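Local coordinates for hypothetical protein (Bacteroides caccae, PDB 4M8R) that is of unknown function but belongs to a family that pairs an N-terminal Ig-like domain with a WD40-like, probably beta-propeller, domain, at residues Gln174-Leu179 and Ala188-Asp193; Ser147-Phe152 and Gly166-Asn171; Tyr194-Leu199 and Ile207-Gln212; Ser154-Gln159 and Asp259-Phe264. All coordinates share one frame; numbering follows the deposited sequence.

All four contacts lie in the WD40-like domain. Contacts 1 and 2 belong to one four-stranded antiparallel sheet, with centres about 10 Å apart, joined by backbone bonds such as Phe177 N to Gly166 O (2.9 Å). Contact 3, a hairpin of the following sheet, lies about 9 Å from contact 1 between centres and is bonded to it through Ser190 OG and Gln211 NE2 (2.9 Å). Contact 4 sets strand 153-156 of the contact 1 sheet against the lead-in to strand 262-264, chiefly Pro261, and Leu199 O to Gly262 N (2.8 Å) links it to contact 3. No active site is assigned; a phosphate, probably from the crystallisation liquor, lies about 4 Å from the Tyr192 side chain.

Contact 1. Residues Gln174-Leu179 and Ala188-Asp193; sequences QQPFFL and ALSFYD
Pro176 and Leu189 meet where edge strand 186-188 of a four-stranded antiparallel sheet, consistent with a propeller blade, gives way to loop. Leu189 N donates to Pro176 O at 3.1 Å, from a position 35° above the carbonyl plane. Beside this bond Leu189 CB rests 4.0 Å from Pro176 CG, and Leu189 CD2 reaches Phe178 CB at the same distance. Farther along, Gln175 CG is anti to its carbonyl carbon and the chain runs on extended to CD, beyond which NE2 donates to the anti lone pair of Asp193 OD1 (2.8 Å, N-H...O angle 154°). Amide and carboxylate planes stand 86° apart. NE2 also bonds Glu170 O, while OD1 also takes Asn171 ND2. An alanine in place of Gln175 would probably leave Glu170 O without this mate and the Asp193 carboxylate freer to turn. Water 1 accepts from Ser190 N (2.8 Å) and lies 2.9 Å from Pro176 O. Ser190 OG, which is hydrogen-bonded to Gln211 NE2, sits 3.2 Å from Pro176 CG.

Contact 2. Residues Ser147-Phe152 and Gly166-Asn171; sequences SAHPDF and GLAEEN
His149 reaches Ala168 with its first side-chain atom: CB lies 3.8 Å from the Ala168 methyl. CG passes only slightly farther from the same methyl, and ND1 returns to 3.8 Å from Ala168 CB, which is placed obliquely to the imidazole. CE1 then meets Glu170 OE1 at 3.8 Å, the carboxylate oxygen coming in at the ring edge, in its plane. Beyond, on the NE2 side, the imidazole packs against the Phe177 ring, and it also meets Trp186 edge-to-face. The residues from His149 to Phe152 form a type I beta turn, closed by Phe152 N to His149 O (3.1 Å). This turn leads into strand 153-156, the edge of a four-stranded antiparallel sheet in the WD40-like domain, and it lies against the neighbouring strand 163-170. At the turn, chi1 of 57° sets Asp151 CG between its backbone N and carbonyl carbon. OD2 accepts the Glu169 N-H at 2.8 Å with an angle of 156°, on its syn side and 21° out of the carboxylate plane. At the far end the Phe152 ring meets backbone obliquely, with CE1 3.3 Å from Gly166 CA, and a beta carbon on Gly166 would collide with it. Phe152 CA also makes a C-H...O contact with Leu167 O at 3.5 Å.

Contact 3. Residues Tyr194-Leu199 and Ile207-Gln212; sequences YNTLAL and IAAIQQ
Thr196 and Gln211 project alongside one another, in the same direction, in the beta hairpin of strands 196-201 and 208-212. Gln211 CG is anti to its carbonyl carbon (chi1 -60°), which sets it 3.6 Å from Thr196 OG1, and Gln211 NE2 donates to that oxygen at 3.0 Å almost linearly (174°), in the amide plane. This is the tight, buried side: Ala209 CB packs against Leu199 CD2 and, at 3.9 Å, Thr196 CG2. Ile210 faces two successive residues, receiving Leu197 N at its O (2.9 Å, bent to 135°) and giving its N-H to Ala198 O, a pattern consistent with a beta bulge at the Leu197 corner. The other end is partly exposed: there Gln212 N bonds Asn195 O (3.0 Å), and water 2 adds a bridge from Asn195 N (3.1 Å) to Gln212 OE1 (2.8 Å). Gln212 O lies over one face of the Tyr194 ring, 3.2 Å from its CG. A leucine in place of Gln211 would probably leave both Thr196 OG1 and Ser190 OG without their amide partner. Since Thr196 OG1 also bonds Gln174 O, the chemistry implies a buried polar chain linking this hairpin to strand 173-180, whereas the outer end adds water to a direct bond.

Contact 4. Residues Ser154-Gln159 and Asp259-Phe264; sequences SVVNLQ and DYPGVF
Ser154 OG, anti to its backbone N (chi1 -169°), and Val156 CG1, anti to its carbonyl carbon (chi1 -63°), both come to bear on the Pro261 ring. Ser154 itself has a positive phi of 57°, in keeping with the corner the chain turns there. Its OG lies 3.4 Å from Pro261 CD and 3.3 Å from Pro261 N; the proline nitrogen has no hydrogen to give, so this is packing and not a hydrogen bond. Farther along the ring, Val156 CG1 is 3.7 Å from Pro261 CG and 3.9 Å from Pro261 CB, the two side chains passing one another in antiparallel fashion. The contact joins the edge strand 153-156 of one sheet to the lead-in of strand 262-264 in the next, some 100 residues later, consistent with neighbouring blades of a beta-propeller. Strand 196-201 adjoins both: Val156 and Pro261 each touch Ile201, and Gly262 is bonded to that strand through backbone. Across the segments there is no hydrogen bond, and the nearest approach of Asp259 is its O, 4.1 Å from Ser154 CA. The carboxylate of Asp259 instead forms a salt bridge from OD1 to Arg153 NH1, just before the segment 154-159.

Contact 1. Residues Gln174-Leu179 and Ala188-Asp193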
loop_
_atom_site.group_PDB
_atom_site.type_symbol
_atom_site.label_atom_id
_atom_site.label_comp_id
_atom_site.label_asym_id
_atom_site.label_seq_id
_atom_site.Cartn_x
_atom_site.Cartn_y
_atom_site.Cartn_z
ATOM N N GLN A 174 -19.273 -33.990 1.622
ATOM C CA GLN A 174 -18.245 -33.248 0.902
ATOM C C GLN A 174 -17.727 -32.109 1.776
ATOM O O GLN A 174 -18.515 -31.315 2.302
ATOM C CB GLN A 174 -18.807 -32.699 -0.420
ATOM C CG GLN A 174 -19.042 -33.760 -1.486
ATOM C CD GLN A 174 -17.740 -34.339 -2.031
ATOM O OE1 GLN A 174 -16.931 -33.625 -2.621
ATOM N NE2 GLN A 174 -17.542 -35.638 -1.848
ATOM N N GLN A 175 -16.405 -32.039 1.921
ATOM C CA GLN A 175 -15.754 -31.031 2.753
ATOM C C GLN A 175 -14.496 -30.489 2.089
ATOM O O GLN A 175 -13.848 -31.188 1.310
ATOM C CB GLN A 175 -15.364 -31.629 4.099
ATOM C CG GLN A 175 -16.532 -32.171 4.897
ATOM C CD GLN A 175 -16.207 -32.276 6.376
ATOM O OE1 GLN A 175 -15.838 -31.285 7.007
ATOM N NE2 GLN A 175 -16.365 -33.471 6.941
ATOM N N PRO A 176 -14.134 -29.235 2.404
ATOM C CA PRO A 176 -12.938 -28.642 1.828
ATOM C C PRO A 176 -11.654 -29.066 2.537
ATOM O O PRO A 176 -11.612 -29.109 3.772
ATOM C CB PRO A 176 -13.173 -27.144 2.002
ATOM C CG PRO A 176 -14.043 -27.045 3.198
ATOM C CD PRO A 176 -14.923 -28.253 3.166
ATOM N N PHE A 177 -10.627 -29.359 1.740
ATOM C CA PHE A 177 -9.292 -29.686 2.234
ATOM C C PHE A 177 -8.222 -28.886 1.514
ATOM O O PHE A 177 -8.404 -28.487 0.369
ATOM C CB PHE A 177 -9.007 -31.164 2.016
ATOM C CG PHE A 177 -9.807 -32.058 2.898
ATOM C CD1 PHE A 177 -9.324 -32.429 4.142
ATOM C CD2 PHE A 177 -11.047 -32.518 2.492
ATOM C CE1 PHE A 177 -10.061 -33.254 4.965
ATOM C CE2 PHE A 177 -11.790 -33.337 3.311
ATOM C CZ PHE A 177 -11.297 -33.708 4.548
ATOM N N PHE A 178 -7.098 -28.684 2.197
ATOM C CA PHE A 178 -5.914 -28.077 1.612
ATOM C C PHE A 178 -4.792 -29.107 1.589
ATOM O O PHE A 178 -4.445 -29.671 2.627
ATOM C CB PHE A 178 -5.486 -26.866 2.442
ATOM C CG PHE A 178 -4.173 -26.256 2.016
ATOM C CD1 PHE A 178 -4.091 -25.488 0.864
ATOM C CD2 PHE A 178 -3.032 -26.430 2.782
ATOM C CE1 PHE A 178 -2.891 -24.922 0.474
ATOM C CE2 PHE A 178 -1.828 -25.862 2.400
ATOM C CZ PHE A 178 -1.754 -25.108 1.246
ATOM N N LEU A 179 -4.254 -29.375 0.399
ATOM C CA LEU A 179 -3.067 -30.210 0.258
ATOM C C LEU A 179 -1.840 -29.313 0.223
ATOM O O LEU A 179 -1.697 -28.517 -0.691
ATOM C CB LEU A 179 -3.128 -31.038 -1.028
ATOM C CG LEU A 179 -1.822 -31.758 -1.380
ATOM C CD1 LEU A 179 -1.472 -32.783 -0.310
ATOM C CD2 LEU A 179 -1.927 -32.411 -2.747
ATOM N N ALA A 188 -7.867 -30.125 6.980
ATOM C CA ALA A 188 -9.283 -29.785 6.881
ATOM C C ALA A 188 -9.453 -28.276 6.991
ATOM O O ALA A 188 -8.764 -27.632 7.784
ATOM C CB ALA A 188 -10.079 -30.479 7.968
ATOM N N LEU A 189 -10.357 -27.718 6.187
ATOM C CA LEU A 189 -10.591 -26.277 6.174
ATOM C C LEU A 189 -11.855 -25.849 6.916
ATOM O O LEU A 189 -11.972 -24.690 7.304
ATOM C CB LEU A 189 -10.623 -25.758 4.734
ATOM C CG LEU A 189 -9.286 -25.836 3.989
ATOM C CD1 LEU A 189 -9.449 -25.372 2.551
ATOM C CD2 LEU A 189 -8.210 -25.020 4.685
ATOM N N SER A 190 -12.797 -26.767 7.109
ATOM C CA SER A 190 -14.031 -26.455 7.830
ATOM C C SER A 190 -14.000 -27.053 9.228
ATOM O O SER A 190 -13.504 -28.159 9.434
ATOM C CB SER A 190 -15.252 -26.963 7.072
ATOM O OG SER A 190 -15.506 -26.165 5.928
ATOM N N PHE A 191 -14.522 -26.304 10.189
ATOM C CA PHE A 191 -14.589 -26.778 11.559
ATOM C C PHE A 191 -15.669 -27.844 11.703
ATOM O O PHE A 191 -15.411 -28.911 12.250
ATOM C CB PHE A 191 -14.843 -25.627 12.534
ATOM C CG PHE A 191 -14.688 -26.025 13.966
ATOM C CD1 PHE A 191 -13.426 -26.175 14.518
ATOM C CD2 PHE A 191 -15.802 -26.291 14.755
ATOM C CE1 PHE A 191 -13.279 -26.562 15.837
ATOM C CE2 PHE A 191 -15.661 -26.679 16.073
ATOM C CZ PHE A 191 -14.400 -26.814 16.616
ATOM N N TYR A 192 -16.869 -27.556 11.214
ATOM C CA TYR A 192 -17.972 -28.510 11.307
ATOM C C TYR A 192 -18.037 -29.404 10.074
ATOM O O TYR A 192 -17.511 -29.071 9.015
ATOM C CB TYR A 192 -19.311 -27.789 11.503
ATOM C CG TYR A 192 -19.468 -27.107 12.847
ATOM C CD1 TYR A 192 -19.427 -27.837 14.035
ATOM C CD2 TYR A 192 -19.681 -25.734 12.931
ATOM C CE1 TYR A 192 -19.579 -27.214 15.265
ATOM C CE2 TYR A 192 -19.834 -25.104 14.154
ATOM C CZ TYR A 192 -19.782 -25.845 15.317
ATOM O OH TYR A 192 -19.933 -25.201 16.521
ATOM N N ASP A 193 -18.704 -30.543 10.230
ATOM C CA ASP A 193 -18.867 -31.521 9.159
ATOM C C ASP A 193 -20.147 -31.235 8.377
ATOM O O ASP A 193 -21.088 -32.016 8.410
ATOM C CB ASP A 193 -18.896 -32.938 9.745
ATOM C CG ASP A 193 -17.593 -33.311 10.432
ATOM O OD1 ASP A 193 -16.558 -33.404 9.740
ATOM O OD2 ASP A 193 -17.608 -33.513 11.664
HETATM O O HOH W 1 -12.955 -29.446 6.279
#

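Contact 2. Residues Ser147-Phe152 and Gly166-Asn171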
loop_
_atom_site.group_PDB
_atom_site.type_symbol
_atom_site.label_atom_id
_atom_site.label_comp_id
_atom_site.label_asym_id
_atom_site.label_seq_id
_atom_site.Cartn_x
_atom_site.Cartn_y
_atom_site.Cartn_z
ATOM N N SER A 147 -3.783 -40.437 -2.339
ATOM C CA SER A 147 -4.538 -41.648 -1.987
ATOM C C SER A 147 -5.334 -41.538 -0.683
ATOM O O SER A 147 -6.242 -42.333 -0.447
ATOM C CB SER A 147 -3.603 -42.859 -1.920
ATOM O OG SER A 147 -2.601 -42.676 -0.938
ATOM N N ALA A 148 -4.990 -40.574 0.167
ATOM C CA ALA A 148 -5.779 -40.297 1.367
ATOM C C ALA A 148 -7.145 -39.707 0.999
ATOM O O ALA A 148 -8.132 -39.940 1.692
ATOM C CB ALA A 148 -5.023 -39.356 2.295
ATOM N N HIS A 149 -7.192 -38.936 -0.088
ATOM C CA HIS A 149 -8.448 -38.402 -0.622
ATOM C C HIS A 149 -8.478 -38.592 -2.142
ATOM O O HIS A 149 -8.336 -37.628 -2.895
ATOM C CB HIS A 149 -8.612 -36.922 -0.252
ATOM C CG HIS A 149 -8.717 -36.681 1.221
ATOM N ND1 HIS A 149 -9.805 -37.083 1.967
ATOM C CD2 HIS A 149 -7.864 -36.088 2.091
ATOM C CE1 HIS A 149 -9.617 -36.747 3.231
ATOM N NE2 HIS A 149 -8.448 -36.141 3.333
ATOM N N PRO A 150 -8.676 -39.842 -2.598
ATOM C CA PRO A 150 -8.608 -40.143 -4.031
ATOM C C PRO A 150 -9.704 -39.475 -4.855
ATOM O O PRO A 150 -9.570 -39.358 -6.066
ATOM C CB PRO A 150 -8.753 -41.666 -4.080
ATOM C CG PRO A 150 -9.488 -42.022 -2.837
ATOM C CD PRO A 150 -9.073 -41.018 -1.803
ATOM N N ASP A 151 -10.768 -39.037 -4.190
ATOM C CA ASP A 151 -11.893 -38.369 -4.845
ATOM C C ASP A 151 -11.735 -36.841 -4.898
ATOM O O ASP A 151 -12.705 -36.132 -5.182
ATOM C CB ASP A 151 -13.205 -38.738 -4.130
ATOM C CG ASP A 151 -13.192 -38.389 -2.638
ATOM O OD1 ASP A 151 -12.109 -38.444 -2.006
ATOM O OD2 ASP A 151 -14.272 -38.070 -2.096
ATOM N N PHE A 152 -10.522 -36.347 -4.637
ATOM C CA PHE A 152 -10.238 -34.909 -4.601
ATOM C C PHE A 152 -10.764 -34.241 -5.860
ATOM O O PHE A 152 -10.489 -34.682 -6.971
ATOM C CB PHE A 152 -8.729 -34.670 -4.449
ATOM C CG PHE A 152 -8.354 -33.306 -3.918
ATOM C CD1 PHE A 152 -9.054 -32.713 -2.873
ATOM C CD2 PHE A 152 -7.244 -32.640 -4.425
ATOM C CE1 PHE A 152 -8.682 -31.474 -2.379
ATOM C CE2 PHE A 152 -6.863 -31.404 -3.930
ATOM C CZ PHE A 152 -7.584 -30.820 -2.906
ATOM N N GLY A 166 -9.594 -28.142 -2.448
ATOM C CA GLY A 166 -10.593 -28.899 -3.202
ATOM C C GLY A 166 -11.551 -29.615 -2.269
ATOM O O GLY A 166 -11.428 -29.511 -1.050
ATOM N N LEU A 167 -12.503 -30.343 -2.841
ATOM C CA LEU A 167 -13.503 -31.064 -2.061
ATOM C C LEU A 167 -13.220 -32.558 -2.047
ATOM O O LEU A 167 -12.786 -33.120 -3.053
ATOM C CB LEU A 167 -14.894 -30.825 -2.641
ATOM C CG LEU A 167 -15.336 -29.367 -2.728
ATOM C CD1 LEU A 167 -16.694 -29.277 -3.407
ATOM C CD2 LEU A 167 -15.375 -28.731 -1.348
ATOM N N ALA A 168 -13.480 -33.190 -0.905
ATOM C CA ALA A 168 -13.337 -34.633 -0.757
ATOM C C ALA A 168 -14.304 -35.166 0.294
ATOM O O ALA A 168 -14.748 -34.432 1.178
ATOM C CB ALA A 168 -11.911 -34.989 -0.384
ATOM N N GLU A 169 -14.637 -36.449 0.179
ATOM C CA GLU A 169 -15.561 -37.096 1.102
ATOM C C GLU A 169 -14.900 -37.261 2.460
ATOM O O GLU A 169 -13.769 -37.730 2.550
ATOM C CB GLU A 169 -15.977 -38.467 0.568
ATOM C CG GLU A 169 -17.106 -39.131 1.346
ATOM C CD GLU A 169 -18.485 -38.720 0.861
ATOM O OE1 GLU A 169 -18.651 -37.574 0.388
ATOM O OE2 GLU A 169 -19.409 -39.554 0.950
ATOM N N GLU A 170 -15.612 -36.865 3.510
ATOM C CA GLU A 170 -15.140 -37.034 4.879
ATOM C C GLU A 170 -16.345 -37.079 5.806
ATOM O O GLU A 170 -17.176 -36.168 5.786
ATOM C CB GLU A 170 -14.208 -35.885 5.276
ATOM C CG GLU A 170 -13.490 -36.068 6.614
ATOM C CD GLU A 170 -12.244 -36.937 6.525
ATOM O OE1 GLU A 170 -12.215 -37.882 5.706
ATOM O OE2 GLU A 170 -11.287 -36.674 7.285
ATOM N N ASN A 171 -16.439 -38.145 6.601
ATOM C CA ASN A 171 -17.578 -38.364 7.491
ATOM C C ASN A 171 -18.912 -38.292 6.748
ATOM O O ASN A 171 -19.878 -37.710 7.238
ATOM C CB ASN A 171 -17.552 -37.370 8.663
ATOM C CG ASN A 171 -16.281 -37.476 9.491
ATOM O OD1 ASN A 171 -15.725 -38.560 9.659
ATOM N ND2 ASN A 171 -15.823 -36.347 10.024
#

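Contact 3. Residues Tyr194-Leu199 and Ile207-Gln212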
loop_
_atom_site.group_PDB
_atom_site.type_symbol
_atom_site.label_atom_id
_atom_site.label_comp_id
_atom_site.label_asym_id
_atom_site.label_seq_id
_atom_site.Cartn_x
_atom_site.Cartn_y
_atom_site.Cartn_z
ATOM N N TYR A 194 -20.174 -30.099 7.685
ATOM C CA TYR A 194 -21.329 -29.711 6.883
ATOM C C TYR A 194 -21.040 -30.011 5.421
ATOM O O TYR A 194 -19.940 -29.763 4.936
ATOM C CB TYR A 194 -21.652 -28.221 7.067
ATOM C CG TYR A 194 -22.066 -27.802 8.478
ATOM C CD1 TYR A 194 -22.699 -28.695 9.349
ATOM C CD2 TYR A 194 -21.860 -26.494 8.928
ATOM C CE1 TYR A 194 -23.086 -28.307 10.624
ATOM C CE2 TYR A 194 -22.252 -26.097 10.203
ATOM C CZ TYR A 194 -22.864 -27.008 11.048
ATOM O OH TYR A 194 -23.257 -26.643 12.320
ATOM N N ASN A 195 -22.032 -30.547 4.719
ATOM C CA ASN A 195 -21.871 -30.880 3.311
ATOM C C ASN A 195 -21.643 -29.625 2.482
ATOM O O ASN A 195 -22.291 -28.603 2.696
ATOM C CB ASN A 195 -23.099 -31.630 2.790
ATOM C CG ASN A 195 -22.904 -32.170 1.384
ATOM O OD1 ASN A 195 -21.930 -32.871 1.107
ATOM N ND2 ASN A 195 -23.820 -31.832 0.486
ATOM N N THR A 196 -20.720 -29.722 1.534
ATOM C CA THR A 196 -20.312 -28.589 0.723
ATOM C C THR A 196 -20.762 -28.766 -0.729
ATOM O O THR A 196 -20.304 -29.676 -1.419
ATOM C CB THR A 196 -18.783 -28.442 0.775
ATOM O OG1 THR A 196 -18.352 -28.470 2.143
ATOM C CG2 THR A 196 -18.336 -27.139 0.123
ATOM N N LEU A 197 -21.650 -27.885 -1.181
ATOM C CA LEU A 197 -22.085 -27.861 -2.574
ATOM C C LEU A 197 -20.949 -27.570 -3.538
ATOM O O LEU A 197 -20.863 -28.190 -4.594
ATOM C CB LEU A 197 -23.141 -26.775 -2.798
ATOM C CG LEU A 197 -24.585 -27.039 -2.414
ATOM C CD1 LEU A 197 -25.436 -25.878 -2.912
ATOM C CD2 LEU A 197 -25.086 -28.352 -2.996
ATOM N N ALA A 198 -20.107 -26.596 -3.193
ATOM C CA ALA A 198 -19.091 -26.100 -4.114
ATOM C C ALA A 198 -18.115 -25.161 -3.437
ATOM O O ALA A 198 -18.462 -24.486 -2.477
ATOM C CB ALA A 198 -19.754 -25.369 -5.274
ATOM N N LEU A 199 -16.885 -25.137 -3.940
ATOM C CA LEU A 199 -15.962 -24.064 -3.627
ATOM C C LEU A 199 -16.265 -22.925 -4.581
ATOM O O LEU A 199 -16.765 -23.145 -5.687
ATOM C CB LEU A 199 -14.521 -24.511 -3.821
ATOM C CG LEU A 199 -14.012 -25.596 -2.880
ATOM C CD1 LEU A 199 -12.544 -25.868 -3.174
ATOM C CD2 LEU A 199 -14.202 -25.191 -1.426
ATOM N N ILE A 207 -10.958 -18.100 -0.666
ATOM C CA ILE A 207 -11.740 -19.197 -1.209
ATOM C C ILE A 207 -12.980 -19.316 -0.347
ATOM O O ILE A 207 -12.882 -19.443 0.877
ATOM C CB ILE A 207 -11.008 -20.554 -1.144
ATOM C CG1 ILE A 207 -9.607 -20.471 -1.755
ATOM C CG2 ILE A 207 -11.836 -21.628 -1.839
ATOM C CD1 ILE A 207 -9.575 -20.196 -3.239
ATOM N N ALA A 208 -14.144 -19.270 -0.985
ATOM C CA ALA A 208 -15.406 -19.422 -0.277
ATOM C C ALA A 208 -15.955 -20.816 -0.505
ATOM O O ALA A 208 -15.454 -21.560 -1.337
ATOM C CB ALA A 208 -16.406 -18.374 -0.745
ATOM N N ALA A 209 -16.987 -21.171 0.247
ATOM C CA ALA A 209 -17.683 -22.429 0.026
ATOM C C ALA A 209 -19.150 -22.293 0.407
ATOM O O ALA A 209 -19.482 -21.607 1.374
ATOM C CB ALA A 209 -17.028 -23.545 0.822
ATOM N N ILE A 210 -20.019 -22.928 -0.372
ATOM C CA ILE A 210 -21.434 -22.985 -0.054
ATOM C C ILE A 210 -21.656 -24.278 0.728
ATOM O O ILE A 210 -21.411 -25.367 0.216
ATOM C CB ILE A 210 -22.301 -22.939 -1.327
ATOM C CG1 ILE A 210 -22.034 -21.636 -2.093
ATOM C CG2 ILE A 210 -23.775 -23.031 -0.973
ATOM C CD1 ILE A 210 -22.536 -21.626 -3.522
ATOM N N GLN A 211 -22.093 -24.148 1.976
ATOM C CA GLN A 211 -22.201 -25.293 2.874
ATOM C C GLN A 211 -23.516 -25.289 3.622
ATOM O O GLN A 211 -24.122 -24.238 3.821
ATOM C CB GLN A 211 -21.065 -25.284 3.887
ATOM C CG GLN A 211 -19.682 -25.353 3.271
ATOM C CD GLN A 211 -18.602 -25.432 4.327
ATOM O OE1 GLN A 211 -18.460 -24.528 5.152
ATOM N NE2 GLN A 211 -17.827 -26.512 4.307
ATOM N N GLN A 212 -23.937 -26.479 4.041
ATOM C CA GLN A 212 -25.219 -26.674 4.704
ATOM C C GLN A 212 -25.113 -26.333 6.189
ATOM O O GLN A 212 -24.805 -27.193 7.015
ATOM C CB GLN A 212 -25.683 -28.117 4.518
ATOM C CG GLN A 212 -27.074 -28.385 5.050
ATOM C CD GLN A 212 -27.636 -29.695 4.536
ATOM O OE1 GLN A 212 -26.959 -30.725 4.559
ATOM N NE2 GLN A 212 -28.871 -29.659 4.054
HETATM O O HOH W 2 -24.719 -30.878 6.167
#

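Contact 4. Residues Ser154-Gln159 and Asp259-Phe264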
loop_
_atom_site.group_PDB
_atom_site.type_symbol
_atom_site.label_atom_id
_atom_site.label_comp_id
_atom_site.label_asym_id
_atom_site.label_seq_id
_atom_site.Cartn_x
_atom_site.Cartn_y
_atom_site.Cartn_z
ATOM N N SER A 154 -12.746 -30.489 -7.770
ATOM C CA SER A 154 -12.931 -29.038 -7.831
ATOM C C SER A 154 -11.682 -28.321 -7.333
ATOM O O SER A 154 -11.744 -27.424 -6.491
ATOM C CB SER A 154 -14.154 -28.628 -7.004
ATOM O OG SER A 154 -14.505 -27.282 -7.252
ATOM N N VAL A 155 -10.545 -28.728 -7.874
ATOM C CA VAL A 155 -9.258 -28.324 -7.338
ATOM C C VAL A 155 -8.885 -26.913 -7.776
ATOM O O VAL A 155 -8.927 -26.588 -8.961
ATOM C CB VAL A 155 -8.165 -29.320 -7.746
ATOM C CG1 VAL A 155 -6.825 -28.908 -7.161
ATOM C CG2 VAL A 155 -8.550 -30.716 -7.276
ATOM N N VAL A 156 -8.515 -26.088 -6.802
ATOM C CA VAL A 156 -8.184 -24.688 -7.031
ATOM C C VAL A 156 -7.012 -24.277 -6.157
ATOM O O VAL A 156 -6.612 -25.009 -5.253
ATOM C CB VAL A 156 -9.375 -23.769 -6.700
ATOM C CG1 VAL A 156 -10.547 -24.066 -7.615
ATOM C CG2 VAL A 156 -9.795 -23.918 -5.244
ATOM N N ASN A 157 -6.476 -23.092 -6.426
ATOM C CA ASN A 157 -5.356 -22.560 -5.667
ATOM C C ASN A 157 -5.683 -21.191 -5.117
ATOM O O ASN A 157 -6.291 -20.374 -5.797
ATOM C CB ASN A 157 -4.124 -22.451 -6.560
ATOM C CG ASN A 157 -3.006 -21.630 -5.927
ATOM O OD1 ASN A 157 -2.705 -20.524 -6.379
ATOM N ND2 ASN A 157 -2.381 -22.169 -4.880
ATOM N N LEU A 158 -5.297 -20.949 -3.871
ATOM C CA LEU A 158 -5.265 -19.600 -3.341
ATOM C C LEU A 158 -3.840 -19.114 -3.483
ATOM O O LEU A 158 -2.923 -19.723 -2.947
ATOM C CB LEU A 158 -5.695 -19.569 -1.878
ATOM C CG LEU A 158 -5.626 -18.192 -1.211
ATOM C CD1 LEU A 158 -6.462 -17.169 -1.966
ATOM C CD2 LEU A 158 -6.081 -18.304 0.235
ATOM N N GLN A 159 -3.649 -18.018 -4.204
ATOM C CA GLN A 159 -2.307 -17.568 -4.528
ATOM C C GLN A 159 -1.426 -17.464 -3.280
ATOM O O GLN A 159 -1.880 -17.035 -2.221
ATOM C CB GLN A 159 -2.329 -16.242 -5.295
ATOM C CG GLN A 159 -2.976 -15.073 -4.565
ATOM C CD GLN A 159 -2.688 -13.727 -5.221
ATOM O OE1 GLN A 159 -1.982 -13.646 -6.233
ATOM N NE2 GLN A 159 -3.232 -12.658 -4.638
ATOM N N ASP A 259 -18.603 -30.291 -9.049
ATOM C CA ASP A 259 -17.642 -30.834 -10.007
ATOM C C ASP A 259 -16.702 -29.742 -10.509
ATOM O O ASP A 259 -15.542 -30.010 -10.826
ATOM C CB ASP A 259 -18.363 -31.512 -11.170
ATOM C CG ASP A 259 -19.068 -32.786 -10.744
ATOM O OD1 ASP A 259 -18.441 -33.592 -10.021
ATOM O OD2 ASP A 259 -20.244 -32.976 -11.125
ATOM N N TYR A 260 -17.213 -28.515 -10.574
ATOM C CA TYR A 260 -16.413 -27.360 -10.949
ATOM C C TYR A 260 -16.591 -26.230 -9.943
ATOM O O TYR A 260 -17.658 -26.080 -9.359
ATOM C CB TYR A 260 -16.793 -26.881 -12.353
ATOM C CG TYR A 260 -16.509 -27.912 -13.414
ATOM C CD1 TYR A 260 -15.227 -28.063 -13.938
ATOM C CD2 TYR A 260 -17.518 -28.756 -13.879
ATOM C CE1 TYR A 260 -14.959 -29.018 -14.904
ATOM C CE2 TYR A 260 -17.258 -29.710 -14.845
ATOM C CZ TYR A 260 -15.980 -29.838 -15.353
ATOM O OH TYR A 260 -15.725 -30.781 -16.314
ATOM N N PRO A 261 -15.534 -25.432 -9.733
ATOM C CA PRO A 261 -15.662 -24.309 -8.814
ATOM C C PRO A 261 -16.641 -23.247 -9.309
ATOM O O PRO A 261 -16.713 -22.962 -10.506
ATOM C CB PRO A 261 -14.241 -23.734 -8.737
ATOM C CG PRO A 261 -13.486 -24.325 -9.872
ATOM C CD PRO A 261 -14.158 -25.614 -10.223
ATOM N N GLY A 262 -17.401 -22.684 -8.378
ATOM C CA GLY A 262 -18.219 -21.526 -8.674
ATOM C C GLY A 262 -17.342 -20.299 -8.822
ATOM O O GLY A 262 -16.163 -20.310 -8.451
ATOM N N VAL A 263 -17.917 -19.235 -9.369
ATOM C CA VAL A 263 -17.166 -18.018 -9.642
ATOM C C VAL A 263 -17.951 -16.798 -9.196
ATOM O O VAL A 263 -19.121 -16.655 -9.526
ATOM C CB VAL A 263 -16.845 -17.909 -11.144
ATOM C CG1 VAL A 263 -16.335 -16.521 -11.497
ATOM C CG2 VAL A 263 -15.824 -18.961 -11.543
ATOM N N PHE A 264 -17.295 -15.930 -8.436
ATOM C CA PHE A 264 -17.880 -14.650 -8.045
ATOM C C PHE A 264 -17.889 -13.705 -9.232
ATOM O O PHE A 264 -16.859 -13.493 -9.869
ATOM C CB PHE A 264 -17.063 -13.975 -6.933
ATOM C CG PHE A 264 -17.361 -14.477 -5.547
ATOM C CD1 PHE A 264 -18.552 -14.156 -4.921
ATOM C CD2 PHE A 264 -16.429 -15.240 -4.851
ATOM C CE1 PHE A 264 -18.822 -14.602 -3.635
ATOM C CE2 PHE A 264 -16.693 -15.691 -3.569
ATOM C CZ PHE A 264 -17.896 -15.374 -2.960
#